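Long-range contacts in sgbp-b (Bacteroides uniformis, PDB 7K44), which probably binds xyloglucan at the bacterial cell surface, as a surface glycan-binding protein of a polysaccharide utilization locus: residues C188-T193 with P202-L207; A265-D270 with G348-R353; E288-V293 with G329-C334; I303-N308 with S339-E344. One frame throughout, in Å; residues are numbered along the deposited sequence.

Contact 1. Residues C188-T193 with P202-L207; sequences CSLAIT and PGFYPL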
# COMPACT_ATOMS: atom_id res chain seq x y z
N CYS A 188 13.50 -5.52 7.44
CA CYS A 188 14.43 -4.83 6.56
C CYS A 188 13.78 -3.55 6.08
O CYS A 188 12.75 -3.11 6.61
CB CYS A 188 14.79 -5.74 5.37
SG CYS A 188 13.30 -6.32 4.47
N SER A 189 14.38 -2.92 5.07
CA SER A 189 13.82 -1.73 4.44
C SER A 189 13.31 -2.11 3.06
O SER A 189 13.99 -2.81 2.32
CB SER A 189 14.88 -0.63 4.30
OG SER A 189 15.15 -0.01 5.55
N LEU A 190 12.10 -1.66 2.75
CA LEU A 190 11.63 -1.62 1.38
C LEU A 190 12.21 -0.37 0.73
O LEU A 190 12.11 0.73 1.28
CB LEU A 190 10.10 -1.53 1.36
CG LEU A 190 9.45 -1.24 0.01
CD1 LEU A 190 9.66 -2.41 -0.93
CD2 LEU A 190 7.95 -0.93 0.20
N ALA A 191 12.82 -0.53 -0.44
CA ALA A 191 13.50 0.59 -1.10
C ALA A 191 13.11 0.62 -2.56
O ALA A 191 13.21 -0.40 -3.25
CB ALA A 191 15.01 0.47 -0.96
N ILE A 192 12.68 1.78 -3.03
CA ILE A 192 12.47 2.02 -4.45
C ILE A 192 13.56 2.98 -4.90
O ILE A 192 13.69 4.09 -4.36
CB ILE A 192 11.08 2.62 -4.74
CG1 ILE A 192 9.97 1.64 -4.33
CG2 ILE A 192 10.97 2.97 -6.22
CD1 ILE A 192 8.58 2.26 -4.47
N THR A 193 14.35 2.56 -5.87
CA THR A 193 15.45 3.36 -6.38
C THR A 193 15.13 3.76 -7.81
O THR A 193 14.78 2.91 -8.64
CB THR A 193 16.77 2.58 -6.33
OG1 THR A 193 17.11 2.30 -4.97
CG2 THR A 193 17.90 3.40 -6.96
N PRO A 202 11.51 1.73 6.45
CA PRO A 202 12.05 0.80 7.45
C PRO A 202 10.92 0.00 8.11
O PRO A 202 9.74 0.33 8.00
CB PRO A 202 12.71 1.73 8.47
CG PRO A 202 11.88 2.98 8.39
CD PRO A 202 11.45 3.11 6.96
N GLY A 203 11.32 -1.06 8.81
CA GLY A 203 10.33 -1.89 9.48
C GLY A 203 9.59 -2.84 8.57
O GLY A 203 8.61 -3.46 9.01
N PHE A 204 10.02 -2.97 7.33
CA PHE A 204 9.34 -3.84 6.37
C PHE A 204 9.60 -5.31 6.68
O PHE A 204 10.67 -5.69 7.16
CB PHE A 204 9.82 -3.49 4.96
CG PHE A 204 9.02 -4.14 3.88
CD1 PHE A 204 7.75 -3.70 3.57
CD2 PHE A 204 9.57 -5.18 3.15
CE1 PHE A 204 7.01 -4.32 2.57
CE2 PHE A 204 8.85 -5.80 2.15
CZ PHE A 204 7.57 -5.36 1.85
N TYR A 205 8.60 -6.14 6.42
CA TYR A 205 8.68 -7.58 6.65
C TYR A 205 9.10 -7.99 8.06
O TYR A 205 10.10 -8.70 8.24
CB TYR A 205 9.55 -8.27 5.59
CG TYR A 205 8.86 -9.50 5.06
CD1 TYR A 205 7.89 -9.40 4.07
CD2 TYR A 205 9.16 -10.75 5.58
CE1 TYR A 205 7.25 -10.55 3.59
CE2 TYR A 205 8.51 -11.89 5.11
CZ TYR A 205 7.57 -11.78 4.12
OH TYR A 205 6.93 -12.91 3.66
N PRO A 206 8.36 -7.56 9.09
CA PRO A 206 8.75 -7.76 10.50
C PRO A 206 8.49 -9.18 11.01
O PRO A 206 7.69 -9.44 11.92
CB PRO A 206 7.91 -6.71 11.23
CG PRO A 206 6.67 -6.62 10.41
CD PRO A 206 7.11 -6.78 8.97
N LEU A 207 9.22 -10.13 10.43
CA LEU A 207 9.05 -11.53 10.81
C LEU A 207 9.36 -11.78 12.28
O LEU A 207 8.76 -12.66 12.91
CB LEU A 207 9.95 -12.43 9.97
CG LEU A 207 9.53 -12.63 8.52
CD1 LEU A 207 10.52 -13.54 7.82
CD2 LEU A 207 8.12 -13.20 8.47
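A G1 beta bulge marks the end of the hairpin formed by strands 188-194 and 197-204 in the IPT/TIG domain. Gly203 and Phe204 together lie opposite Cys188. Gly203 takes a positive phi of 78°, which favours glycine. Cys188 and Phe204 form an antiparallel hydrogen-bonded pair. Cys188 N donates to Phe204 O at 2.8 Å, and Phe204 N donates to Cys188 O at 2.8 Å. The second bond is the more bent, with 131° at the hydrogen.

The Phe204 ring lies against Leu190. Leu190 CB sits over one ring face, 4.0 Å from the ring centroid, in a CH-pi contact. Cys188 SG comes to the ring edge instead, 4.1 Å from Phe204 CD2. This is a sulfur-aromatic contact close to the ring plane. The strand pairing puts both side chains on one sheet face, and chi1 of Phe204 (-170°) lays the ring under Leu190 CB. Ser189 OG rests near Pro202 CA, at 3.7 Å, where the chain turns a corner.

Beyond the hairpin, Met157 of strand 152-157 touches both Leu190 and Phe204. Val131 of strand 127-131, in the other sheet of the domain, packs on Leu190, and Pro136 meets Phe204.

Contact 2. Residues A265-D270 with G348-R353; sequences AVWGID and GEFQKR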
# COMPACT_ATOMS: atom_id res chain seq x y z
N ALA A 265 -0.73 -18.06 21.00
CA ALA A 265 0.27 -17.21 20.38
C ALA A 265 1.56 -17.24 21.19
O ALA A 265 1.57 -17.64 22.37
CB ALA A 265 -0.24 -15.77 20.26
N VAL A 266 2.66 -16.84 20.56
CA VAL A 266 3.97 -16.79 21.20
C VAL A 266 4.34 -15.32 21.32
O VAL A 266 4.71 -14.67 20.34
CB VAL A 266 5.02 -17.56 20.40
CG1 VAL A 266 6.39 -17.41 21.06
CG2 VAL A 266 4.63 -19.01 20.30
N TRP A 267 4.25 -14.78 22.53
CA TRP A 267 4.38 -13.34 22.72
C TRP A 267 5.80 -12.89 23.02
O TRP A 267 6.04 -11.68 23.13
CB TRP A 267 3.42 -12.86 23.81
CG TRP A 267 1.99 -13.22 23.55
CD1 TRP A 267 1.31 -14.30 24.05
CD2 TRP A 267 1.07 -12.53 22.69
NE1 TRP A 267 0.02 -14.31 23.56
CE2 TRP A 267 -0.16 -13.23 22.74
CE3 TRP A 267 1.16 -11.38 21.89
CZ2 TRP A 267 -1.28 -12.83 22.03
CZ3 TRP A 267 0.04 -10.97 21.18
CH2 TRP A 267 -1.17 -11.70 21.25
N GLY A 268 6.76 -13.81 23.12
CA GLY A 268 8.11 -13.45 23.51
C GLY A 268 8.97 -12.90 22.39
O GLY A 268 10.00 -13.49 22.04
N ILE A 269 8.57 -11.77 21.81
CA ILE A 269 9.32 -11.17 20.72
C ILE A 269 10.69 -10.72 21.21
O ILE A 269 10.83 -10.16 22.30
CB ILE A 269 8.52 -10.00 20.12
CG1 ILE A 269 7.25 -10.52 19.43
CG2 ILE A 269 9.37 -9.19 19.14
CD1 ILE A 269 6.21 -9.44 19.15
N ASP A 270 11.72 -11.00 20.40
CA ASP A 270 13.08 -10.54 20.68
C ASP A 270 13.08 -9.05 20.99
O ASP A 270 12.53 -8.25 20.23
CB ASP A 270 13.92 -10.83 19.42
CG ASP A 270 15.39 -10.43 19.57
OD1 ASP A 270 15.77 -9.77 20.56
OD2 ASP A 270 16.17 -10.80 18.66
N GLY A 348 5.97 -4.95 27.99
CA GLY A 348 6.49 -5.92 28.94
C GLY A 348 5.46 -6.34 29.97
O GLY A 348 5.40 -7.51 30.36
N GLU A 349 4.65 -5.39 30.45
CA GLU A 349 3.61 -5.75 31.40
C GLU A 349 2.57 -6.67 30.75
O GLU A 349 2.10 -7.62 31.39
CB GLU A 349 2.99 -4.51 32.04
CG GLU A 349 3.98 -3.67 32.86
CD GLU A 349 4.47 -4.36 34.14
OE1 GLU A 349 4.09 -3.91 35.24
OE2 GLU A 349 5.26 -5.32 34.04
N PHE A 350 2.22 -6.42 29.48
CA PHE A 350 1.32 -7.35 28.81
C PHE A 350 1.94 -8.73 28.66
O PHE A 350 1.25 -9.75 28.79
CB PHE A 350 0.90 -6.82 27.44
CG PHE A 350 0.15 -7.83 26.61
CD1 PHE A 350 -1.16 -8.15 26.92
CD2 PHE A 350 0.78 -8.47 25.55
CE1 PHE A 350 -1.86 -9.09 26.18
CE2 PHE A 350 0.09 -9.43 24.80
CZ PHE A 350 -1.24 -9.73 25.12
N GLN A 351 3.24 -8.79 28.34
CA GLN A 351 3.91 -10.08 28.22
C GLN A 351 3.85 -10.85 29.53
O GLN A 351 3.74 -12.08 29.53
CB GLN A 351 5.37 -9.88 27.86
CG GLN A 351 5.64 -9.40 26.46
CD GLN A 351 7.11 -9.35 26.20
OE1 GLN A 351 7.85 -8.68 26.92
NE2 GLN A 351 7.57 -10.08 25.19
N LYS A 352 3.94 -10.15 30.65
CA LYS A 352 3.94 -10.82 31.95
C LYS A 352 2.56 -11.28 32.36
O LYS A 352 2.45 -12.12 33.27
CB LYS A 352 4.56 -9.91 33.01
CG LYS A 352 6.06 -9.79 32.88
CD LYS A 352 6.63 -8.68 33.74
CE LYS A 352 8.11 -8.51 33.44
NZ LYS A 352 8.36 -8.44 31.96
N ARG A 353 1.50 -10.78 31.73
CA ARG A 353 0.16 -11.24 32.04
C ARG A 353 0.03 -12.73 31.75
O ARG A 353 0.55 -13.25 30.75
CB ARG A 353 -0.87 -10.45 31.23
CG ARG A 353 -2.30 -10.84 31.52
CD ARG A 353 -3.28 -10.12 30.63
NE ARG A 353 -4.65 -10.39 31.05
CZ ARG A 353 -5.40 -9.55 31.77
NH1 ARG A 353 -4.92 -8.37 32.14
NH2 ARG A 353 -6.63 -9.90 32.10
O HOH W 1 10.30 -11.09 24.81
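Phe350 points the edge of its ring at a face of the Trp267 indole in a T-shaped pair. The Phe350 ring and the six-membered Trp267 ring stand at 89°, with centroids 5.2 Å apart. Phe350 CE2 makes the touch, 3.7 Å from Trp267 CE3. A chi1 of 171°, with CG opposite the backbone N, carries the Phe350 ring from the helix to the tryptophan.

Gln351, the next residue of helix 347-352, reaches the backbone of the same tryptophan. Its NE2 donates to Trp267 O at 3.0 Å, with 165° at the hydrogen. The acceptor lies nearly in the amide plane of Gln351. Ile269 N also donates to Trp267 O, at 2.9 Å, closing an inverse gamma turn centred on Gly268. The two donors approach from opposite faces of the carbonyl plane. A water accepts from Gln351 NE2 at 2.9 Å and donates to Ile269 O at 2.7 Å.

The contact joins the loop after strand 255-264 to helix 347-352 in the xyloglucan binding domain, where Trp267 also rests on Val382 of strand 371-384. Trp267 NE1 bonds to Asp356 O. The bonds to Trp267 O and the water link are consistent with a loop backbone held beside the aromatic pair.

Contact 3. Residues E288-V293 with G329-C334; sequences ECFVAV and GQWMQC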
# COMPACT_ATOMS: atom_id res chain seq x y z
N GLU A 288 -2.71 -10.55 8.31
CA GLU A 288 -3.12 -10.61 6.92
C GLU A 288 -4.46 -11.34 6.84
O GLU A 288 -4.70 -12.31 7.56
CB GLU A 288 -2.03 -11.29 6.08
CG GLU A 288 -1.74 -10.54 4.78
CD GLU A 288 -0.85 -9.32 5.02
OE1 GLU A 288 -0.68 -8.49 4.11
OE2 GLU A 288 -0.34 -9.18 6.15
N CYS A 289 -5.34 -10.82 5.99
CA CYS A 289 -6.69 -11.35 5.85
C CYS A 289 -7.11 -11.36 4.39
O CYS A 289 -6.90 -10.38 3.67
CB CYS A 289 -7.69 -10.53 6.69
SG CYS A 289 -9.39 -11.15 6.64
N PHE A 290 -7.69 -12.47 3.95
CA PHE A 290 -8.18 -12.63 2.59
C PHE A 290 -9.68 -12.90 2.68
O PHE A 290 -10.09 -13.95 3.19
CB PHE A 290 -7.45 -13.78 1.90
CG PHE A 290 -7.79 -13.94 0.43
CD1 PHE A 290 -9.02 -14.46 0.02
CD2 PHE A 290 -6.86 -13.60 -0.55
CE1 PHE A 290 -9.32 -14.62 -1.34
CE2 PHE A 290 -7.16 -13.76 -1.90
CZ PHE A 290 -8.39 -14.27 -2.29
N VAL A 291 -10.49 -11.96 2.20
CA VAL A 291 -11.94 -12.13 2.16
C VAL A 291 -12.30 -12.60 0.77
O VAL A 291 -12.19 -11.84 -0.20
CB VAL A 291 -12.67 -10.83 2.53
CG1 VAL A 291 -14.19 -11.00 2.37
CG2 VAL A 291 -12.32 -10.40 3.95
N ALA A 292 -12.71 -13.87 0.65
CA ALA A 292 -12.98 -14.41 -0.68
C ALA A 292 -14.38 -14.07 -1.17
O ALA A 292 -14.61 -14.03 -2.38
CB ALA A 292 -12.81 -15.93 -0.67
N VAL A 293 -15.32 -13.82 -0.26
CA VAL A 293 -16.71 -13.59 -0.61
C VAL A 293 -17.19 -12.36 0.15
O VAL A 293 -17.12 -12.32 1.38
CB VAL A 293 -17.60 -14.80 -0.31
CG1 VAL A 293 -19.06 -14.47 -0.58
CG2 VAL A 293 -17.16 -16.01 -1.14
N GLY A 329 -11.05 -10.68 -2.55
CA GLY A 329 -10.22 -11.40 -3.48
C GLY A 329 -8.74 -11.08 -3.44
O GLY A 329 -8.01 -11.49 -4.35
N GLN A 330 -8.27 -10.38 -2.42
CA GLN A 330 -6.86 -10.01 -2.31
C GLN A 330 -6.46 -10.02 -0.84
O GLN A 330 -7.26 -9.61 0.01
CB GLN A 330 -6.66 -8.59 -2.88
CG GLN A 330 -5.54 -7.75 -2.25
CD GLN A 330 -4.21 -7.90 -2.97
OE1 GLN A 330 -4.17 -7.93 -4.20
NE2 GLN A 330 -3.13 -8.01 -2.21
N TRP A 331 -5.24 -10.44 -0.55
CA TRP A 331 -4.74 -10.36 0.82
C TRP A 331 -4.63 -8.90 1.25
O TRP A 331 -4.07 -8.07 0.53
CB TRP A 331 -3.38 -11.03 0.92
CG TRP A 331 -3.43 -12.52 0.99
CD1 TRP A 331 -3.18 -13.40 -0.01
CD2 TRP A 331 -3.75 -13.31 2.15
NE1 TRP A 331 -3.33 -14.69 0.44
CE2 TRP A 331 -3.67 -14.67 1.77
CE3 TRP A 331 -4.09 -13.00 3.48
CZ2 TRP A 331 -3.91 -15.73 2.67
CZ3 TRP A 331 -4.34 -14.05 4.37
CH2 TRP A 331 -4.26 -15.40 3.97
N MET A 332 -5.16 -8.59 2.43
CA MET A 332 -5.09 -7.26 3.03
C MET A 332 -4.28 -7.31 4.32
O MET A 332 -4.29 -8.32 5.05
CB MET A 332 -6.47 -6.81 3.51
CG MET A 332 -7.60 -6.86 2.53
SD MET A 332 -9.04 -6.19 3.38
CE MET A 332 -9.62 -7.60 4.34
N GLN A 333 -3.66 -6.19 4.67
CA GLN A 333 -3.12 -6.00 6.01
C GLN A 333 -4.15 -5.28 6.86
O GLN A 333 -4.67 -4.23 6.47
CB GLN A 333 -1.84 -5.18 5.95
CG GLN A 333 -1.35 -4.76 7.32
CD GLN A 333 -0.05 -4.00 7.25
OE1 GLN A 333 1.02 -4.59 7.09
NE2 GLN A 333 -0.13 -2.68 7.39
N CYS A 334 -4.41 -5.83 8.04
CA CYS A 334 -5.40 -5.30 8.98
C CYS A 334 -4.69 -5.03 10.29
O CYS A 334 -4.00 -5.90 10.82
CB CYS A 334 -6.46 -6.37 9.22
SG CYS A 334 -7.41 -6.84 7.71
O HOH W 2 -1.21 -8.05 1.64
O HOH W 3 -9.54 -9.45 1.36
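Cys289 and Met332 share two backbone hydrogen bonds as an antiparallel hydrogen-bonded pair. Cys289 N donates to Met332 O at 2.9 Å, and Met332 N donates to Cys289 O at 2.8 Å. Further along, Gly329 N donates to Val291 O at 2.9 Å. Between these bonds a water accepts from Val291 N and donates to Gln330 O, bridging the strands where they separate. Gly329 has a positive phi of 84°, and its backbone angles call for glycine.

Glu288 OE1 takes a 2.6 Å bond from a second water, which also gives a weak bond to Trp331 O. The carboxylate has direct partners too: Ser133 OG bonds to OE1, and Arg381 makes a salt bridge with OE2.

Phe290 and Trp331 carry the aromatic packing. Phe290 CB lies over the six-membered ring of Trp331, 3.7 Å from its centroid. The edge of the Phe290 ring is turned toward the face of the five-membered ring, with the planes at 67°. Phe290 CD2 is 3.7 Å from Trp331 CD1. Trp331 NE1 is hydrogen-bonded to Phe239 O. On the other side of the sheet, Cys289 CB meets Cys334 SG at 3.8 Å. The bend of Met332 at chi3 (-81°) brings CE beside Val291 CG2.

The buried Glu288 carboxylate is satisfied by arginine, serine and water, which would probably favour its charged form. One sheet face therefore combines aromatic packing with a paired charge, while the face of Cys289, Met332 and Cys334 is lined by sulfur-bearing side chains packed together with Val291.

Contact 4. Residues I303-N308 with S339-E344; sequences IYLKGN and SELVDE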
# COMPACT_ATOMS: atom_id res chain seq x y z
N ILE A 303 -12.25 -9.58 18.90
CA ILE A 303 -10.88 -10.04 19.12
C ILE A 303 -10.56 -9.82 20.59
O ILE A 303 -10.91 -8.78 21.16
CB ILE A 303 -9.90 -9.26 18.21
CG1 ILE A 303 -10.31 -9.44 16.74
CG2 ILE A 303 -8.46 -9.67 18.49
CD1 ILE A 303 -9.25 -9.10 15.74
N TYR A 304 -9.93 -10.80 21.22
CA TYR A 304 -9.47 -10.60 22.59
C TYR A 304 -8.22 -11.44 22.83
O TYR A 304 -8.02 -12.49 22.20
CB TYR A 304 -10.58 -10.84 23.64
CG TYR A 304 -11.12 -12.25 23.69
CD1 TYR A 304 -12.18 -12.64 22.88
CD2 TYR A 304 -10.57 -13.17 24.56
CE1 TYR A 304 -12.67 -13.95 22.94
CE2 TYR A 304 -11.05 -14.48 24.62
CZ TYR A 304 -12.10 -14.85 23.81
OH TYR A 304 -12.55 -16.15 23.87
N LEU A 305 -7.35 -10.94 23.71
CA LEU A 305 -6.03 -11.51 23.94
C LEU A 305 -5.90 -11.96 25.39
O LEU A 305 -6.36 -11.28 26.31
CB LEU A 305 -4.93 -10.50 23.64
CG LEU A 305 -5.03 -9.82 22.28
CD1 LEU A 305 -3.87 -8.86 22.08
CD2 LEU A 305 -5.02 -10.86 21.18
N LYS A 306 -5.24 -13.11 25.57
CA LYS A 306 -4.95 -13.68 26.89
C LYS A 306 -6.21 -13.82 27.75
O LYS A 306 -6.16 -13.71 28.98
CB LYS A 306 -3.82 -12.94 27.60
CG LYS A 306 -2.47 -13.15 26.93
CD LYS A 306 -1.33 -12.51 27.71
CE LYS A 306 0.01 -12.90 27.13
NZ LYS A 306 1.13 -12.56 28.06
N GLY A 307 -7.34 -14.10 27.10
CA GLY A 307 -8.57 -14.34 27.83
C GLY A 307 -9.23 -13.11 28.38
O GLY A 307 -10.21 -13.24 29.12
N ASN A 308 -8.75 -11.92 28.04
CA ASN A 308 -9.27 -10.67 28.61
C ASN A 308 -10.45 -10.20 27.77
O ASN A 308 -10.39 -9.24 27.00
CB ASN A 308 -8.16 -9.63 28.71
CG ASN A 308 -8.57 -8.43 29.54
OD1 ASN A 308 -9.72 -8.34 29.97
ND2 ASN A 308 -7.63 -7.52 29.78
N SER A 339 -3.80 -0.96 22.34
CA SER A 339 -4.49 -0.35 23.47
C SER A 339 -6.00 -0.58 23.45
O SER A 339 -6.65 -0.34 24.47
CB SER A 339 -4.15 1.14 23.58
OG SER A 339 -4.64 1.86 22.46
N GLU A 340 -6.57 -1.03 22.32
CA GLU A 340 -7.98 -1.42 22.29
C GLU A 340 -8.18 -2.86 22.74
O GLU A 340 -9.33 -3.31 22.83
CB GLU A 340 -8.56 -1.27 20.88
CG GLU A 340 -8.65 0.16 20.34
CD GLU A 340 -9.79 0.98 20.95
OE1 GLU A 340 -10.55 0.45 21.80
OE2 GLU A 340 -9.94 2.15 20.56
N LEU A 341 -7.10 -3.58 23.02
CA LEU A 341 -7.17 -5.00 23.33
C LEU A 341 -6.56 -5.37 24.67
O LEU A 341 -6.83 -6.47 25.17
CB LEU A 341 -6.44 -5.82 22.26
CG LEU A 341 -7.06 -5.83 20.88
CD1 LEU A 341 -6.05 -6.35 19.85
CD2 LEU A 341 -8.31 -6.68 20.92
N VAL A 342 -5.73 -4.51 25.26
CA VAL A 342 -4.98 -4.87 26.46
C VAL A 342 -5.13 -3.78 27.51
O VAL A 342 -5.22 -2.59 27.18
CB VAL A 342 -3.49 -5.16 26.17
CG1 VAL A 342 -3.34 -6.14 24.99
CG2 VAL A 342 -2.70 -3.87 25.93
N ASP A 343 -5.17 -4.20 28.78
CA ASP A 343 -5.26 -3.27 29.90
C ASP A 343 -3.91 -2.66 30.26
O ASP A 343 -3.85 -1.56 30.82
CB ASP A 343 -5.75 -4.01 31.15
CG ASP A 343 -7.25 -4.18 31.19
OD1 ASP A 343 -7.97 -3.25 30.77
OD2 ASP A 343 -7.72 -5.24 31.66
N GLU A 344 -2.83 -3.37 29.94
CA GLU A 344 -1.49 -3.00 30.37
C GLU A 344 -0.98 -1.79 29.57
O GLU A 344 -1.35 -1.58 28.41
CB GLU A 344 -0.55 -4.19 30.16
CG GLU A 344 -0.77 -5.37 31.12
CD GLU A 344 -1.97 -6.25 30.77
OE1 GLU A 344 -2.45 -6.16 29.62
OE2 GLU A 344 -2.43 -7.03 31.63
O HOH W 4 -8.51 -8.60 24.96
O HOH W 5 -5.56 -8.57 26.65
O HOH W 6 -4.90 -7.17 28.97
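With its chi1 near trans (-169°), Asn308 stretches its amide toward Asp343. Asp343 has CG anti to its carbonyl carbon (chi1 -82°), and this brings the carboxylate closer to the amide. Asn308 ND2 donates to Asp343 OD2 at 3.0 Å. The bond leaves in the amide plane but arrives from above the carboxylate plane, and the two planes are 56° apart. The other carboxylate oxygen, Asp343 OD1, bonds to His311 ND1. A water accepts from Asn308 ND2 and Asp343 N, then donates to Glu344 OE1 at 2.7 Å. The Asn308 amide is therefore held to the loop directly and through water.

Leu341 buries the largest area of any residue here. Its CD2 lies 3.9 Å from Ile303 CG2 and 3.4 Å from Ile303 O. Leu305 CD1 meets Leu341 CB at 4.0 Å and Val342 CG1 at 4.0 Å, so this one methyl touches both loop residues. Two more waters sit between the backbones. One accepts from Leu305 N and lies within bonding distance of Asn308 O and Leu341 O. The other lies near Leu305 O and Leu341 O. The two backbones are linked through these waters at this point.

A type I' turn runs from Leu305 to Asn308, closed by Asn308 N bonding to Leu305 O at 3.0 Å. It follows strand 300-305, which lies between strands 357-364 and 313-316. Ile336 of strand 331-337 packs on Ile303 and Leu341. Phe350 of helix 347-352 touches Leu305 and Val342.

In the fold
Contacts 2, 3 and 4 lie in the xyloglucan binding domain, while contact 1 lies in the IPT/TIG domain range. Contacts 2 and 4 are neighbours, with centres about 12 Å apart. They join through a salt bridge from Arg353 NH1 to Glu344 OE2 (2.9 Å) and a probable hydrogen bond from Lys306 NZ to Arg353 O (2.8 Å). The centre of contact 3 is about 23 Å from that of contact 4 and about 21 Å from that of contact 1. Asn213, Asp215, Asp241, Lys243 and Asp378 form a calcium site, about 9 Å from the Tyr205 side chain and about 8 Å from that of Trp331. Asp378 is backbone-bonded to Glu288 of contact 3.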